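Local atomic coordinates of galactitol 1-phosphate 5-dehydrogenase (Escherichia coli, PDB entry 4UEJ), a protein that oxidises galactitol 1-phosphate to D-tagatose 6-phosphate with NAD+ as the electron acceptor, as a zinc-containing dehydrogenase. Residues A[32-37]-A[136-141]; A[57-62]-A[106-111]; A[85-90]-A[122-127]. All coordinates share one frame; numbering follows the deposited sequence.

Contact 1: residues A[32-37]-A[136-141]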
ATOM      1  N   ILE A  32     -15.954 -24.168 -27.301  1.00 23.99           N
ATOM      2  CA  ILE A  32     -14.681 -23.522 -27.006  1.00 22.94           C
ATOM      3  C   ILE A  32     -13.675 -23.661 -28.151  1.00 23.74           C
ATOM      4  O   ILE A  32     -13.437 -24.761 -28.665  1.00 25.05           O
ATOM      5  CB  ILE A  32     -14.100 -24.080 -25.695  1.00 22.44           C
ATOM      6  CG1 ILE A  32     -15.039 -23.717 -24.543  1.00 21.63           C
ATOM      7  CG2 ILE A  32     -12.714 -23.529 -25.432  1.00 21.67           C
ATOM      8  CD1 ILE A  32     -14.659 -24.305 -23.214  1.00 27.21           C
ATOM      9  N   ALA A  33     -13.099 -22.528 -28.554  1.00 23.10           N
ATOM     10  CA  ALA A  33     -12.189 -22.473 -29.702  1.00 23.93           C
ATOM     11  C   ALA A  33     -10.729 -22.364 -29.286  1.00 23.39           C
ATOM     12  O   ALA A  33      -9.840 -22.891 -29.954  1.00 24.36           O
ATOM     13  CB  ALA A  33     -12.551 -21.303 -30.606  1.00 27.14           C
ATOM     14  N   SER A  34     -10.489 -21.673 -28.177  1.00 22.01           N
ATOM     15  CA  SER A  34      -9.135 -21.380 -27.726  1.00 21.53           C
ATOM     16  C   SER A  34      -9.167 -21.134 -26.229  1.00 20.38           C
ATOM     17  O   SER A  34      -9.977 -20.345 -25.751  1.00 20.20           O
ATOM     18  CB  SER A  34      -8.575 -20.164 -28.452  1.00 21.35           C
ATOM     19  OG  SER A  34      -7.261 -19.852 -28.009  1.00 24.33           O
ATOM     20  N   SER A  35      -8.296 -21.809 -25.493  1.00 20.55           N
ATOM     21  CA  SER A  35      -8.374 -21.802 -24.038  1.00 19.84           C
ATOM     22  C   SER A  35      -6.974 -21.863 -23.430  1.00 22.36           C
ATOM     23  O   SER A  35      -6.246 -22.837 -23.631  1.00 21.03           O
ATOM     24  CB  SER A  35      -9.240 -22.977 -23.557  1.00 20.45           C
ATOM     25  OG  SER A  35      -9.482 -22.920 -22.157  1.00 19.89           O
ATOM     26  N   GLY A  36      -6.589 -20.815 -22.706  1.00 19.04           N
ATOM     27  CA  GLY A  36      -5.210 -20.675 -22.266  1.00 19.27           C
ATOM     28  C   GLY A  36      -4.964 -21.138 -20.854  1.00 19.42           C
ATOM     29  O   GLY A  36      -5.860 -21.048 -20.015  1.00 18.91           O
ATOM     30  N   LEU A  37      -3.751 -21.625 -20.589  1.00 20.31           N
ATOM     31  CA  LEU A  37      -3.322 -21.951 -19.227  1.00 20.74           C
ATOM     32  C   LEU A  37      -2.719 -20.737 -18.519  1.00 21.67           C
ATOM     33  O   LEU A  37      -1.767 -20.145 -19.018  1.00 20.17           O
ATOM     34  CB  LEU A  37      -2.296 -23.082 -19.252  1.00 22.33           C
ATOM     35  CG  LEU A  37      -1.763 -23.606 -17.917  1.00 23.30           C
ATOM     36  CD1 LEU A  37      -2.792 -24.509 -17.266  1.00 23.70           C
ATOM     37  CD2 LEU A  37      -0.442 -24.339 -18.106  1.00 24.93           C
ATOM     38  N   PRO A 136      -9.920 -12.451 -34.712  1.00 26.06           N
ATOM     39  CA  PRO A 136      -9.601 -13.879 -34.758  1.00 28.06           C
ATOM     40  C   PRO A 136      -9.968 -14.496 -33.415  1.00 22.86           C
ATOM     41  O   PRO A 136      -9.601 -13.945 -32.376  1.00 21.03           O
ATOM     42  CB  PRO A 136      -8.091 -13.902 -35.019  1.00 31.09           C
ATOM     43  CG  PRO A 136      -7.810 -12.579 -35.688  1.00 30.43           C
ATOM     44  CD  PRO A 136      -8.744 -11.612 -35.002  1.00 28.43           C
ATOM     45  N   ILE A 137     -10.726 -15.589 -33.451  1.00 28.98           N
ATOM     46  CA  ILE A 137     -11.346 -16.131 -32.252  1.00 19.95           C
ATOM     47  C   ILE A 137     -10.292 -16.520 -31.214  1.00 18.76           C
ATOM     48  O   ILE A 137     -10.510 -16.348 -30.019  1.00 18.81           O
ATOM     49  CB  ILE A 137     -12.251 -17.341 -32.583  1.00 23.35           C
ATOM     50  CG1 ILE A 137     -13.061 -17.757 -31.358  1.00 23.76           C
ATOM     51  CG2 ILE A 137     -11.453 -18.509 -33.150  1.00 22.96           C
ATOM     52  CD1 ILE A 137     -13.997 -16.680 -30.874  1.00 22.83           C
ATOM     53  N   GLU A 138      -9.146 -17.002 -31.685  1.00 19.60           N
ATOM     54  CA  GLU A 138      -8.048 -17.372 -30.803  1.00 21.74           C
ATOM     55  C   GLU A 138      -7.626 -16.201 -29.930  1.00 21.63           C
ATOM     56  O   GLU A 138      -7.283 -16.395 -28.763  1.00 21.21           O
ATOM     57  CB  GLU A 138      -6.849 -17.884 -31.608  1.00 27.83           C
ATOM     58  CG  GLU A 138      -5.632 -18.223 -30.757  1.00 35.51           C
ATOM     59  CD  GLU A 138      -4.469 -18.767 -31.571  1.00 38.32           C
ATOM     60  OE1 GLU A 138      -4.615 -19.864 -32.161  1.00 41.57           O
ATOM     61  OE2 GLU A 138      -3.406 -18.106 -31.614  1.00 37.22           O
ATOM     62  N   ASP A 139      -7.671 -14.986 -30.480  1.00 17.79           N
ATOM     63  CA  ASP A 139      -7.260 -13.797 -29.720  1.00 15.01           C
ATOM     64  C   ASP A 139      -8.145 -13.563 -28.514  1.00 15.66           C
ATOM     65  O   ASP A 139      -7.748 -12.880 -27.570  1.00 13.00           O
ATOM     66  CB  ASP A 139      -7.295 -12.531 -30.577  1.00 21.07           C
ATOM     67  CG  ASP A 139      -6.292 -12.552 -31.713  1.00 29.70           C
ATOM     68  OD1 ASP A 139      -5.608 -13.583 -31.900  1.00 29.42           O
ATOM     69  OD2 ASP A 139      -6.207 -11.529 -32.427  1.00 28.86           O
ATOM     70  N   GLY A 140      -9.357 -14.090 -28.567  1.00 14.41           N
ATOM     71  CA  GLY A 140     -10.326 -13.860 -27.511  1.00 13.73           C
ATOM     72  C   GLY A 140      -9.900 -14.468 -26.195  1.00 14.45           C
ATOM     73  O   GLY A 140     -10.309 -14.002 -25.123  1.00 12.82           O
ATOM     74  N   ALA A 141      -9.083 -15.513 -26.268  1.00 13.79           N
ATOM     75  CA  ALA A 141      -8.588 -16.165 -25.056  1.00 13.57           C
ATOM     76  C   ALA A 141      -7.616 -15.287 -24.288  1.00 14.46           C
ATOM     77  O   ALA A 141      -7.233 -15.617 -23.161  1.00 14.25           O
ATOM     78  CB  ALA A 141      -7.925 -17.487 -25.393  1.00 14.68           C
TER
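No aromatic ring lies between residues 32-37 and 136-141, so no ring face or edge is used. The flat group closest to the contact is the carboxylate of Glu138, and it works outside it. Its chain runs out extended from CG, and OE2 forms a salt bridge with Arg320 NH2. What Glu138 offers to residues 32-37 is its backbone and the base of its side chain. Glu138 CG stands anti to the backbone N (chi1 177°) and touches Ser34 OG at 3.6 Å. Ser34 CB lies 3.7 Å from Glu138 CA. The hydroxyl of Ser34 is also anti to its own N (chi1 179°). This sends Ser34 OG to within 3.5 Å of Glu138 O, but no hydrogen bond spans the two segments. Glu138 O instead accepts the N-H of Ala141 at 3.2 Å, and similar three-residue bonds from Asp139 and Gly140 to Pro136 and Ile137 tighten the turn. That coil puts the methyl of Ala141 against Ser34, with Ala141 CB 3.5 Å from Ser34 O. At the other end, Ala33 CB meets the fork of Ile137. Ala33 CB is 3.7 Å from Ile137 CG1 and 3.9 Å from Ile137 CG2. This is the apolar end; the rest is Ser34 set against Glu138 and Ala141. Ser62, on the neighbouring strand 60-68, ties the two sides together: its OG hydrogen-bonds to Ile137 O, and its backbone pairs with Ala33 and Ser34. Because Ala33 and Ser34 both face this one residue, strand 27-36 has a classic beta bulge here. The contact thus joins a bulged strand of the GroES-like domain of zinc alcohol dehydrogenases to the turn that leads into helix 143-155.

Contact 2: residues A[57-62]-A[106-111]. With ZN (zinc ion), chain D.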
ATOM      1  N   LEU A  57      -9.988 -27.123 -15.195  1.00 24.09           N
ATOM      2  CA  LEU A  57      -9.606 -25.721 -15.091  1.00 22.56           C
ATOM      3  C   LEU A  57      -9.883 -24.962 -16.392  1.00 23.30           C
ATOM      4  O   LEU A  57     -10.473 -25.500 -17.333  1.00 25.40           O
ATOM      5  CB  LEU A  57      -8.124 -25.610 -14.713  1.00 23.00           C
ATOM      6  CG  LEU A  57      -7.708 -26.285 -13.399  1.00 24.44           C
ATOM      7  CD1 LEU A  57      -6.188 -26.242 -13.206  1.00 26.59           C
ATOM      8  CD2 LEU A  57      -8.419 -25.645 -12.224  1.00 26.23           C
ATOM      9  N   GLY A  58      -9.449 -23.710 -16.438  1.00 20.20           N
ATOM     10  CA  GLY A  58      -9.562 -22.904 -17.641  1.00 19.31           C
ATOM     11  C   GLY A  58     -10.469 -21.690 -17.499  1.00 18.12           C
ATOM     12  O   GLY A  58     -11.698 -21.823 -17.557  1.00 18.07           O
ATOM     13  N   HIS A  59      -9.873 -20.508 -17.343  1.00 17.32           N
ATOM     14  CA  HIS A  59     -10.663 -19.280 -17.245  1.00 16.38           C
ATOM     15  C   HIS A  59     -10.239 -18.201 -18.237  1.00 17.10           C
ATOM     16  O   HIS A  59     -10.607 -17.029 -18.096  1.00 15.21           O
ATOM     17  CB  HIS A  59     -10.609 -18.716 -15.819  1.00 16.14           C
ATOM     18  CG  HIS A  59      -9.233 -18.371 -15.340  1.00 16.27           C
ATOM     19  ND1 HIS A  59      -8.385 -19.300 -14.779  1.00 17.19           N
ATOM     20  CD2 HIS A  59      -8.573 -17.190 -15.305  1.00 15.80           C
ATOM     21  CE1 HIS A  59      -7.256 -18.706 -14.425  1.00 17.25           C
ATOM     22  NE2 HIS A  59      -7.347 -17.428 -14.736  1.00 16.40           N
ATOM     23  N   GLU A  60      -9.473 -18.607 -19.242  1.00 16.25           N
ATOM     24  CA  GLU A  60      -8.947 -17.705 -20.253  1.00 16.03           C
ATOM     25  C   GLU A  60      -9.309 -18.298 -21.593  1.00 17.11           C
ATOM     26  O   GLU A  60      -8.474 -18.944 -22.224  1.00 17.26           O
ATOM     27  CB  GLU A  60      -7.423 -17.567 -20.154  1.00 16.26           C
ATOM     28  CG  GLU A  60      -6.872 -17.084 -18.826  1.00 17.11           C
ATOM     29  CD  GLU A  60      -5.348 -17.048 -18.827  1.00 20.19           C
ATOM     30  OE1 GLU A  60      -4.742 -17.702 -19.702  1.00 20.51           O
ATOM     31  OE2 GLU A  60      -4.750 -16.351 -17.975  1.00 17.24           O
ATOM     32  N   PHE A  61     -10.550 -18.125 -22.025  1.00 16.53           N
ATOM     33  CA  PHE A  61     -10.940 -18.793 -23.251  1.00 17.32           C
ATOM     34  C   PHE A  61     -11.970 -18.052 -24.081  1.00 22.64           C
ATOM     35  O   PHE A  61     -12.637 -17.134 -23.612  1.00 16.80           O
ATOM     36  CB  PHE A  61     -11.444 -20.222 -22.958  1.00 18.01           C
ATOM     37  CG  PHE A  61     -12.686 -20.311 -22.097  1.00 17.76           C
ATOM     38  CD1 PHE A  61     -12.583 -20.430 -20.722  1.00 20.39           C
ATOM     39  CD2 PHE A  61     -13.946 -20.376 -22.675  1.00 18.13           C
ATOM     40  CE1 PHE A  61     -13.724 -20.559 -19.927  1.00 19.03           C
ATOM     41  CE2 PHE A  61     -15.099 -20.506 -21.886  1.00 18.06           C
ATOM     42  CZ  PHE A  61     -14.986 -20.620 -20.525  1.00 17.68           C
ATOM     43  N   SER A  62     -12.057 -18.461 -25.344  1.00 18.28           N
ATOM     44  CA  SER A  62     -13.025 -17.914 -26.276  1.00 18.75           C
ATOM     45  C   SER A  62     -13.662 -19.033 -27.076  1.00 19.93           C
ATOM     46  O   SER A  62     -13.184 -20.164 -27.078  1.00 20.95           O
ATOM     47  CB  SER A  62     -12.362 -16.914 -27.226  1.00 21.20           C
ATOM     48  OG  SER A  62     -11.324 -17.550 -27.950  1.00 19.68           O
ATOM     49  N   TYR A 106     -19.077 -15.367  -4.627  1.00 30.94           N
ATOM     50  CA  TYR A 106     -18.894 -15.373  -6.075  1.00 27.22           C
ATOM     51  C   TYR A 106     -18.472 -16.750  -6.571  1.00 30.91           C
ATOM     52  O   TYR A 106     -17.823 -17.511  -5.854  1.00 32.55           O
ATOM     53  CB  TYR A 106     -17.897 -14.293  -6.520  1.00 29.45           C
ATOM     54  CG  TYR A 106     -16.424 -14.445  -6.156  1.00 37.12           C
ATOM     55  CD1 TYR A 106     -15.604 -15.382  -6.792  1.00 35.97           C
ATOM     56  CD2 TYR A 106     -15.832 -13.592  -5.232  1.00 40.75           C
ATOM     57  CE1 TYR A 106     -14.255 -15.476  -6.493  1.00 39.81           C
ATOM     58  CE2 TYR A 106     -14.487 -13.690  -4.914  1.00 41.56           C
ATOM     59  CZ  TYR A 106     -13.704 -14.633  -5.546  1.00 43.46           C
ATOM     60  OH  TYR A 106     -12.365 -14.720  -5.231  1.00 44.06           O
ATOM     61  N   ASP A 107     -18.889 -17.074  -7.790  1.00 26.66           N
ATOM     62  CA  ASP A 107     -18.426 -18.280  -8.458  1.00 25.76           C
ATOM     63  C   ASP A 107     -17.278 -17.896  -9.372  1.00 17.92           C
ATOM     64  O   ASP A 107     -17.097 -16.724  -9.702  1.00 17.01           O
ATOM     65  CB  ASP A 107     -19.549 -18.942  -9.259  1.00 28.45           C
ATOM     66  CG  ASP A 107     -19.372 -20.443  -9.387  1.00 27.40           C
ATOM     67  OD1 ASP A 107     -18.268 -20.959  -9.080  1.00 24.95           O
ATOM     68  OD2 ASP A 107     -20.346 -21.110  -9.794  1.00 29.05           O
ATOM     69  N   PHE A 108     -16.477 -18.871  -9.763  1.00 16.50           N
ATOM     70  CA  PHE A 108     -15.395 -18.562 -10.679  1.00 15.49           C
ATOM     71  C   PHE A 108     -15.158 -19.736 -11.603  1.00 16.27           C
ATOM     72  O   PHE A 108     -14.824 -20.833 -11.160  1.00 17.24           O
ATOM     73  CB  PHE A 108     -14.114 -18.204  -9.929  1.00 17.43           C
ATOM     74  CG  PHE A 108     -13.103 -17.535 -10.792  1.00 18.37           C
ATOM     75  CD1 PHE A 108     -12.218 -18.280 -11.554  1.00 18.92           C
ATOM     76  CD2 PHE A 108     -13.062 -16.157 -10.882  1.00 16.49           C
ATOM     77  CE1 PHE A 108     -11.299 -17.659 -12.368  1.00 12.33           C
ATOM     78  CE2 PHE A 108     -12.162 -15.544 -11.692  1.00 13.50           C
ATOM     79  CZ  PHE A 108     -11.265 -16.287 -12.430  1.00 14.63           C
ATOM     80  N   ILE A 109     -15.366 -19.497 -12.891  1.00 15.86           N
ATOM     81  CA  ILE A 109     -15.215 -20.532 -13.895  1.00 16.06           C
ATOM     82  C   ILE A 109     -13.743 -20.937 -13.982  1.00 17.81           C
ATOM     83  O   ILE A 109     -12.877 -20.107 -14.236  1.00 16.13           O
ATOM     84  CB  ILE A 109     -15.750 -20.033 -15.246  1.00 16.48           C
ATOM     85  CG1 ILE A 109     -17.271 -19.865 -15.152  1.00 16.54           C
ATOM     86  CG2 ILE A 109     -15.340 -20.958 -16.392  1.00 15.22           C
ATOM     87  CD1 ILE A 109     -17.827 -18.889 -16.160  1.00 20.57           C
ATOM     88  N   GLY A 110     -13.467 -22.211 -13.732  1.00 19.76           N
ATOM     89  CA  GLY A 110     -12.108 -22.718 -13.773  1.00 20.18           C
ATOM     90  C   GLY A 110     -11.395 -22.688 -12.434  1.00 20.64           C
ATOM     91  O   GLY A 110     -10.187 -22.912 -12.362  1.00 21.36           O
ATOM     92  N   SER A 111     -12.133 -22.421 -11.363  1.00 20.11           N
ATOM     93  CA  SER A 111     -11.541 -22.443 -10.029  1.00 21.78           C
ATOM     94  C   SER A 111     -12.555 -22.935  -8.998  1.00 23.82           C
ATOM     95  O   SER A 111     -12.312 -23.916  -8.292  1.00 24.05           O
ATOM     96  CB  SER A 111     -11.017 -21.059  -9.645  1.00 25.22           C
ATOM     97  OG  SER A 111     -10.430 -21.074  -8.350  1.00 32.67           O
TER
HETATM   98 ZN    ZN D1348      -5.981 -15.868 -14.477  1.00 20.79          ZN
HETATM   99  O   HOH W   1      -8.475 -21.990 -14.353  1.00 18.30           O
HETATM  100  O   HOH W   2      -5.699 -14.820 -16.167  1.00 16.88           O
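This contact forms one wall of the catalytic zinc site in the GroES-like domain. His59 NE2 binds the zinc at 2.1 Å. Water 2 is a further ligand, and Cys38, outside the two segments, is another. His59 CB points toward residues 106-111. With CG between the backbone N and the carbonyl carbon (chi1 60°), the ring presents a face to Phe108 while NE2 reaches the zinc. Phe108 turns its edge to that face in a T-shaped pair with centroids 5.4 Å apart. The ring planes meet at 64°. Phe108 CE1 is the leading atom, 3.7 Å from His59 CG. Ile109 O presses on His59 CB at 3.1 Å and finds no polar partner, although it is buried. Ile109 CG2 packs in plane at the edge of the Phe61 ring, 3.9 Å from Phe61 CE1. Gly110, which has no side chain, lets the two backbones run close. Water 1 lies in plane at the edge of the imidazole. It accepts from His59 ND1 at 2.7 Å and from Gly58 N, and donates to Gly110 O. The proton is therefore on ND1, so NE2 can bind the metal. Water 2 donates to Glu60 OE2 at 2.6 Å. Glu60 OE1 is held by a salt bridge to Lys341. A zinc-bound water facing a carboxylate is probably polarised, and its ionisation may be tuned by that charge.

Contact 3: residues A[85-90]-A[122-127]. With ZN (zinc ion), chain C.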
ATOM      1  N   PRO A  85     -14.973 -14.947 -16.326  1.00 14.44           N
ATOM      2  CA  PRO A  85     -15.086 -16.155 -15.498  1.00 14.86           C
ATOM      3  C   PRO A  85     -15.667 -15.937 -14.101  1.00 14.98           C
ATOM      4  O   PRO A  85     -16.178 -16.892 -13.523  1.00 15.53           O
ATOM      5  CB  PRO A  85     -13.637 -16.653 -15.406  1.00 14.96           C
ATOM      6  CG  PRO A  85     -12.785 -15.412 -15.651  1.00 14.46           C
ATOM      7  CD  PRO A  85     -13.573 -14.613 -16.655  1.00 14.23           C
ATOM      8  N   LEU A  86     -15.594 -14.717 -13.583  1.00 14.67           N
ATOM      9  CA  LEU A  86     -16.155 -14.404 -12.260  1.00 14.94           C
ATOM     10  C   LEU A  86     -17.655 -14.256 -12.342  1.00 15.15           C
ATOM     11  O   LEU A  86     -18.156 -13.587 -13.241  1.00 15.21           O
ATOM     12  CB  LEU A  86     -15.549 -13.111 -11.701  1.00 14.73           C
ATOM     13  CG  LEU A  86     -16.252 -12.614 -10.421  1.00 15.17           C
ATOM     14  CD1 LEU A  86     -15.811 -13.496  -9.346  1.00 16.15           C
ATOM     15  CD2 LEU A  86     -15.949 -11.186 -10.087  1.00 15.11           C
ATOM     16  N   LEU A  87     -18.376 -14.862 -11.405  1.00 19.16           N
ATOM     17  CA  LEU A  87     -19.801 -14.594 -11.292  1.00 20.09           C
ATOM     18  C   LEU A  87     -20.101 -14.053  -9.905  1.00 16.51           C
ATOM     19  O   LEU A  87     -20.254 -14.819  -8.955  1.00 17.15           O
ATOM     20  CB  LEU A  87     -20.634 -15.850 -11.569  1.00 23.14           C
ATOM     21  CG  LEU A  87     -22.151 -15.623 -11.638  1.00 30.54           C
ATOM     22  CD1 LEU A  87     -22.531 -14.783 -12.855  1.00 30.99           C
ATOM     23  CD2 LEU A  87     -22.927 -16.941 -11.618  1.00 36.49           C
ATOM     24  N   PRO A  88     -20.176 -12.721  -9.781  1.00 16.34           N
ATOM     25  CA  PRO A  88     -20.597 -12.136  -8.507  1.00 16.94           C
ATOM     26  C   PRO A  88     -22.084 -12.381  -8.264  1.00 17.64           C
ATOM     27  O   PRO A  88     -22.818 -12.757  -9.195  1.00 17.63           O
ATOM     28  CB  PRO A  88     -20.298 -10.642  -8.677  1.00 22.81           C
ATOM     29  CG  PRO A  88     -20.205 -10.409 -10.121  1.00 23.03           C
ATOM     30  CD  PRO A  88     -19.898 -11.708 -10.811  1.00 20.09           C
ATOM     31  N   CYS A  89     -22.528 -12.163  -7.031  1.00 18.41           N
ATOM     32  CA  CYS A  89     -23.931 -12.385  -6.673  1.00 19.28           C
ATOM     33  C   CYS A  89     -24.806 -11.205  -7.104  1.00 24.20           C
ATOM     34  O   CYS A  89     -26.021 -11.366  -7.308  1.00 20.09           O
ATOM     35  CB  CYS A  89     -24.074 -12.638  -5.164  1.00 20.28           C
ATOM     36  SG  CYS A  89     -24.087 -11.153  -4.107  1.00 20.87           S
ATOM     37  N   PHE A  90     -24.173 -10.035  -7.225  1.00 20.37           N
ATOM     38  CA  PHE A  90     -24.792  -8.781  -7.668  1.00 22.78           C
ATOM     39  C   PHE A  90     -25.811  -8.190  -6.705  1.00 23.46           C
ATOM     40  O   PHE A  90     -26.512  -7.232  -7.057  1.00 25.44           O
ATOM     41  CB  PHE A  90     -25.459  -8.953  -9.039  1.00 19.29           C
ATOM     42  CG  PHE A  90     -24.491  -9.153 -10.153  1.00 18.53           C
ATOM     43  CD1 PHE A  90     -23.616  -8.145 -10.511  1.00 22.03           C
ATOM     44  CD2 PHE A  90     -24.471 -10.344 -10.861  1.00 21.27           C
ATOM     45  CE1 PHE A  90     -22.721  -8.331 -11.547  1.00 19.84           C
ATOM     46  CE2 PHE A  90     -23.580 -10.536 -11.894  1.00 21.98           C
ATOM     47  CZ  PHE A  90     -22.712  -9.526 -12.243  1.00 22.93           C
ATOM     48  N   VAL A 122     -21.343 -24.703 -20.289  1.00 21.22           N
ATOM     49  CA  VAL A 122     -22.531 -23.902 -20.062  1.00 21.34           C
ATOM     50  C   VAL A 122     -22.235 -22.881 -18.962  1.00 20.29           C
ATOM     51  O   VAL A 122     -21.704 -23.232 -17.916  1.00 20.11           O
ATOM     52  CB  VAL A 122     -23.735 -24.780 -19.674  1.00 22.78           C
ATOM     53  CG1 VAL A 122     -24.882 -23.925 -19.172  1.00 24.64           C
ATOM     54  CG2 VAL A 122     -24.173 -25.622 -20.872  1.00 23.93           C
ATOM     55  N   VAL A 123     -22.543 -21.615 -19.228  1.00 19.72           N
ATOM     56  CA  VAL A 123     -22.300 -20.526 -18.277  1.00 18.83           C
ATOM     57  C   VAL A 123     -23.446 -19.519 -18.320  1.00 19.21           C
ATOM     58  O   VAL A 123     -24.299 -19.585 -19.202  1.00 20.03           O
ATOM     59  CB  VAL A 123     -20.974 -19.774 -18.567  1.00 20.76           C
ATOM     60  CG1 VAL A 123     -19.784 -20.728 -18.563  1.00 17.29           C
ATOM     61  CG2 VAL A 123     -21.055 -19.034 -19.893  1.00 17.37           C
ATOM     62  N   LYS A 124     -23.461 -18.577 -17.377  1.00 18.76           N
ATOM     63  CA  LYS A 124     -24.455 -17.508 -17.411  1.00 19.21           C
ATOM     64  C   LYS A 124     -24.159 -16.532 -18.542  1.00 18.70           C
ATOM     65  O   LYS A 124     -23.006 -16.356 -18.931  1.00 17.69           O
ATOM     66  CB  LYS A 124     -24.497 -16.747 -16.082  1.00 19.02           C
ATOM     67  CG  LYS A 124     -24.670 -17.624 -14.864  1.00 19.59           C
ATOM     68  CD  LYS A 124     -25.865 -18.537 -14.978  1.00 25.89           C
ATOM     69  CE  LYS A 124     -25.971 -19.390 -13.723  1.00 32.96           C
ATOM     70  NZ  LYS A 124     -27.079 -20.377 -13.779  1.00 30.41           N
ATOM     71  N   ARG A 125     -25.207 -15.906 -19.068  1.00 19.58           N
ATOM     72  CA  ARG A 125     -25.046 -14.801 -20.017  1.00 21.63           C
ATOM     73  C   ARG A 125     -24.018 -13.786 -19.520  1.00 22.60           C
ATOM     74  O   ARG A 125     -23.195 -13.278 -20.289  1.00 18.67           O
ATOM     75  CB  ARG A 125     -26.392 -14.104 -20.262  1.00 22.85           C
ATOM     76  CG  ARG A 125     -26.293 -12.770 -21.008  1.00 27.68           C
ATOM     77  CD  ARG A 125     -25.714 -12.954 -22.397  1.00 31.84           C
ATOM     78  NE  ARG A 125     -25.538 -11.683 -23.096  1.00 34.39           N
ATOM     79  CZ  ARG A 125     -24.416 -10.965 -23.085  1.00 28.57           C
ATOM     80  NH1 ARG A 125     -23.356 -11.380 -22.401  1.00 18.68           N
ATOM     81  NH2 ARG A 125     -24.353  -9.825 -23.761  1.00 32.27           N
ATOM     82  N   LYS A 126     -24.046 -13.508 -18.224  1.00 17.94           N
ATOM     83  CA  LYS A 126     -23.144 -12.517 -17.657  1.00 19.92           C
ATOM     84  C   LYS A 126     -21.699 -13.006 -17.618  1.00 16.23           C
ATOM     85  O   LYS A 126     -20.796 -12.236 -17.300  1.00 14.83           O
ATOM     86  CB  LYS A 126     -23.606 -12.115 -16.257  1.00 20.41           C
ATOM     87  CG  LYS A 126     -24.811 -11.177 -16.284  1.00 28.70           C
ATOM     88  CD  LYS A 126     -25.082 -10.563 -14.926  1.00 37.19           C
ATOM     89  CE  LYS A 126     -25.725  -9.190 -15.060  1.00 41.84           C
ATOM     90  NZ  LYS A 126     -26.944  -9.232 -15.916  1.00 42.70           N
ATOM     91  N   ASN A 127     -21.490 -14.280 -17.944  1.00 15.79           N
ATOM     92  CA  ASN A 127     -20.148 -14.859 -18.004  1.00 14.90           C
ATOM     93  C   ASN A 127     -19.566 -14.916 -19.416  1.00 14.69           C
ATOM     94  O   ASN A 127     -18.566 -15.589 -19.642  1.00 15.42           O
ATOM     95  CB  ASN A 127     -20.136 -16.280 -17.423  1.00 15.60           C
ATOM     96  CG  ASN A 127     -20.369 -16.315 -15.931  1.00 25.53           C
ATOM     97  OD1 ASN A 127     -21.231 -17.058 -15.448  1.00 27.82           O
ATOM     98  ND2 ASN A 127     -19.593 -15.525 -15.184  1.00 20.96           N
TER
HETATM   99 ZN    ZN C1347     -22.026 -10.032  -4.179  1.00 17.95          ZN
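Leu87, Asn127 and Lys124 make the closely fitted side of this contact, while Lys126 forms its solvent side. Leu87 CG is anti to the backbone N (chi1 -173°), which brings both methyls against residues 122-127. Leu87 CD1 lies 3.7 Å from Asn127 OD1, and Leu87 CD2 meets the aliphatic Lys124 CG at 3.7 Å. Lys124 bends at chi2, and its NZ leaves the contact for a salt bridge with Glu27. The buried Asn127 amide has a partner at each end. OD1 takes a weak hydrogen bond from Lys124 N, and ND2 donates to Val84 O. Asn127 ND2 is also 3.1 Å from Leu86 O. On the outer side, Lys126 and Phe90 reach toward each other tip to tip. The Lys126 chain still touches the ring closely: Lys126 CD comes within 3.4 Å of Phe90 CE2, and CE lies over one face. The loose element is Lys126 NZ, 5.8 Å from the Phe90 ring centroid, so any cation-pi attraction is weak at most. Trp294 also lies on this side, edge-to-face with Phe90 and hydrogen-bonded through NE1 to Lys126 O. Next to Phe90, Cys89 SG binds the second zinc together with Cys92, Cys95 and Cys103. On one side of the contact strand 86-87 pairs with strand 107-108; on the other, strand 120-124 pairs with strand 27-36.

The six segments come in the order 32-37, 57-62, 85-90, 106-111, 122-127 and 136-141. Contact 1 therefore brackets the other two, and contacts 2 and 3 interlock along the chain. The centres of contacts 1 and 2 are about 13 Å apart, those of 2 and 3 about 10 Å, and those of 1 and 3 about 18 Å. Contacts 1 and 2 share a sheet through neighbouring strands 27-36 and 60-68, and contact 3 reaches the same sheet through strand 120-124, which also neighbours 27-36. Contacts 2 and 3 share the antiparallel pair 86-87 and 107-108 as well. Contact 2 touches both others and holds His59 of the catalytic zinc.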